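Local coordinates for malonyl CoA-acyl carrier protein transacylase (Bartonella henselae, PDB 3QAT) that probably transfers the malonyl group from coenzyme A to acyl carrier protein, supplying the malonyl units used in fatty acid biosynthesis, at residues Gln212-Ala217 with Gln255-Arg260. Sequence-based numbering, arbitrary orientation.
Sequences QPAANA and QQVTGR
Val257 lays its CG1 methyl against the first turn of helix 212-224, between the methyl groups of Ala214 and Ala215. CG1 stands 4.0 Å from Ala214 CB and comes nearer still to the backbone, 3.6 Å from Ala215 N. With CG1 anti to its own backbone N (chi1 170°), the branch reaches out from helix 246-258 into the step between the two alanines. Ala215 answers with its CB, which points at the opposing segment and meets Val257 CB at 4.0 Å. Side chains this short let the two backbones close to 5.5 Å between Ala215 CA and Val257 CA, an example of how alanine permits close approach at a helix surface.

The contact joins two helices of the acyl transferase domain, and Met127 of helix 113-129 packs on both Ala214 and Val257.

Thr258 carries the contact on to Gln212, at the start of helix 212-224. Its CG2 methyl lies 3.6 Å from Gln212 N and 3.8 Å from Gln212 OE1, so a methyl group, not the hydroxyl, faces the polar atoms. The Gln212 chain leaves its helix pointing away, but a bend at chi2 (68°) brings OE1 back toward Thr258 CG2, the two side chains crossing at a slant. Gln212 NE2 donates to Asn216 OD1 at 3.1 Å, a bond within one helical turn that meets the acceptor from above its carbonyl plane and restrains the amide's rotation.

Next to Val257, Gln256 turns to the probable active site: its carbonyl O accepts a hydrogen bond from His207 ND1, and its NE2 makes a weak one to Ser98 OG, the serine of a GxSxG sequence consistent with a nucleophile elbow.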
loop_
_atom_site.group_PDB
_atom_site.type_symbol
_atom_site.label_atom_id
_atom_site.label_comp_id
_atom_site.label_asym_id
_atom_site.label_seq_id
_atom_site.Cartn_x
_atom_site.Cartn_y
_atom_site.Cartn_z
ATOM N N GLN A 212 -8.084 -14.510 -6.692
ATOM C CA GLN A 212 -9.528 -14.607 -6.413
ATOM C C GLN A 212 -9.916 -15.214 -5.048
ATOM O O GLN A 212 -10.814 -14.675 -4.411
ATOM C CB GLN A 212 -10.298 -15.284 -7.555
ATOM C CG GLN A 212 -11.804 -15.137 -7.425
ATOM C CD GLN A 212 -12.264 -13.703 -7.623
ATOM O OE1 GLN A 212 -11.782 -12.995 -8.522
ATOM N NE2 GLN A 212 -13.207 -13.265 -6.789
ATOM N N PRO A 213 -9.260 -16.316 -4.594
ATOM C CA PRO A 213 -9.624 -16.836 -3.255
ATOM C C PRO A 213 -9.390 -15.809 -2.123
ATOM O O PRO A 213 -10.140 -15.770 -1.132
ATOM C CB PRO A 213 -8.694 -18.048 -3.082
ATOM C CG PRO A 213 -8.396 -18.500 -4.501
ATOM C CD PRO A 213 -8.272 -17.193 -5.260
ATOM N N ALA A 214 -8.376 -14.967 -2.273
ATOM C CA ALA A 214 -8.117 -13.939 -1.279
ATOM C C ALA A 214 -9.154 -12.807 -1.356
ATOM O O ALA A 214 -9.517 -12.220 -0.324
ATOM C CB ALA A 214 -6.696 -13.383 -1.421
ATOM N N ALA A 215 -9.617 -12.483 -2.563
ATOM C CA ALA A 215 -10.701 -11.514 -2.719
ATOM C C ALA A 215 -11.971 -11.993 -2.002
ATOM O O ALA A 215 -12.620 -11.221 -1.289
ATOM C CB ALA A 215 -10.983 -11.237 -4.209
ATOM N N ASN A 216 -12.317 -13.267 -2.202
ATOM C CA ASN A 216 -13.481 -13.845 -1.532
ATOM C C ASN A 216 -13.347 -13.780 -0.000
ATOM O O ASN A 216 -14.316 -13.449 0.700
ATOM C CB ASN A 216 -13.685 -15.285 -1.983
ATOM C CG ASN A 216 -13.975 -15.397 -3.466
ATOM O OD1 ASN A 216 -14.360 -14.420 -4.122
ATOM N ND2 ASN A 216 -13.809 -16.609 -4.007
ATOM N N ALA A 217 -12.150 -14.090 0.512
ATOM C CA ALA A 217 -11.877 -13.989 1.950
ATOM C C ALA A 217 -12.065 -12.553 2.466
ATOM O O ALA A 217 -12.637 -12.330 3.550
ATOM C CB ALA A 217 -10.472 -14.537 2.302
ATOM N N GLN A 255 -12.309 -5.698 -5.042
ATOM C CA GLN A 255 -11.846 -5.618 -6.429
ATOM C C GLN A 255 -10.333 -5.383 -6.514
ATOM O O GLN A 255 -9.653 -5.897 -7.418
ATOM C CB GLN A 255 -12.561 -4.481 -7.149
ATOM C CG GLN A 255 -14.052 -4.702 -7.352
ATOM C CD GLN A 255 -14.741 -3.438 -7.858
ATOM O OE1 GLN A 255 -14.240 -2.761 -8.761
ATOM N NE2 GLN A 255 -15.881 -3.110 -7.268
ATOM N N GLN A 256 -9.824 -4.606 -5.559
ATOM C CA GLN A 256 -8.402 -4.257 -5.510
ATOM C C GLN A 256 -7.493 -5.499 -5.453
ATOM O O GLN A 256 -6.403 -5.524 -6.051
ATOM C CB GLN A 256 -8.176 -3.334 -4.300
ATOM C CG GLN A 256 -6.874 -2.543 -4.325
ATOM C CD GLN A 256 -5.709 -3.326 -3.814
ATOM O OE1 GLN A 256 -5.854 -4.454 -3.317
ATOM N NE2 GLN A 256 -4.519 -2.744 -3.952
ATOM N N VAL A 257 -7.945 -6.535 -4.762
ATOM C CA VAL A 257 -7.110 -7.721 -4.543
ATOM C C VAL A 257 -6.664 -8.373 -5.854
ATOM O O VAL A 257 -5.535 -8.833 -5.951
ATOM C CB VAL A 257 -7.878 -8.728 -3.643
ATOM C CG1 VAL A 257 -7.190 -10.090 -3.573
ATOM C CG2 VAL A 257 -8.065 -8.102 -2.234
ATOM N N THR A 258 -7.555 -8.407 -6.848
ATOM C CA THR A 258 -7.244 -9.033 -8.134
ATOM C C THR A 258 -6.905 -8.050 -9.243
ATOM O O THR A 258 -6.579 -8.483 -10.360
ATOM C CB THR A 258 -8.421 -9.900 -8.635
ATOM O OG1 THR A 258 -9.620 -9.115 -8.643
ATOM C CG2 THR A 258 -8.583 -11.092 -7.737
ATOM N N GLY A 259 -6.982 -6.754 -8.947
ATOM C CA GLY A 259 -6.853 -5.722 -9.976
ATOM C C GLY A 259 -5.602 -4.875 -9.832
ATOM O O GLY A 259 -4.877 -4.978 -8.837
ATOM N N ARG A 260 -5.407 -4.020 -10.837
ATOM C CA ARG A 260 -4.230 -3.148 -10.949
ATOM C C ARG A 260 -4.240 -2.013 -9.928
ATOM O O ARG A 260 -5.256 -1.336 -9.725
ATOM C CB ARG A 260 -4.155 -2.575 -12.367
ATOM C CG ARG A 260 -3.164 -1.420 -12.578
ATOM C CD ARG A 260 -3.124 -1.004 -14.059
ATOM N NE ARG A 260 -4.431 -0.556 -14.533
ATOM C CZ ARG A 260 -4.716 0.678 -14.952
ATOM N NH1 ARG A 260 -3.778 1.630 -14.988
ATOM N NH2 ARG A 260 -5.952 0.954 -15.351
#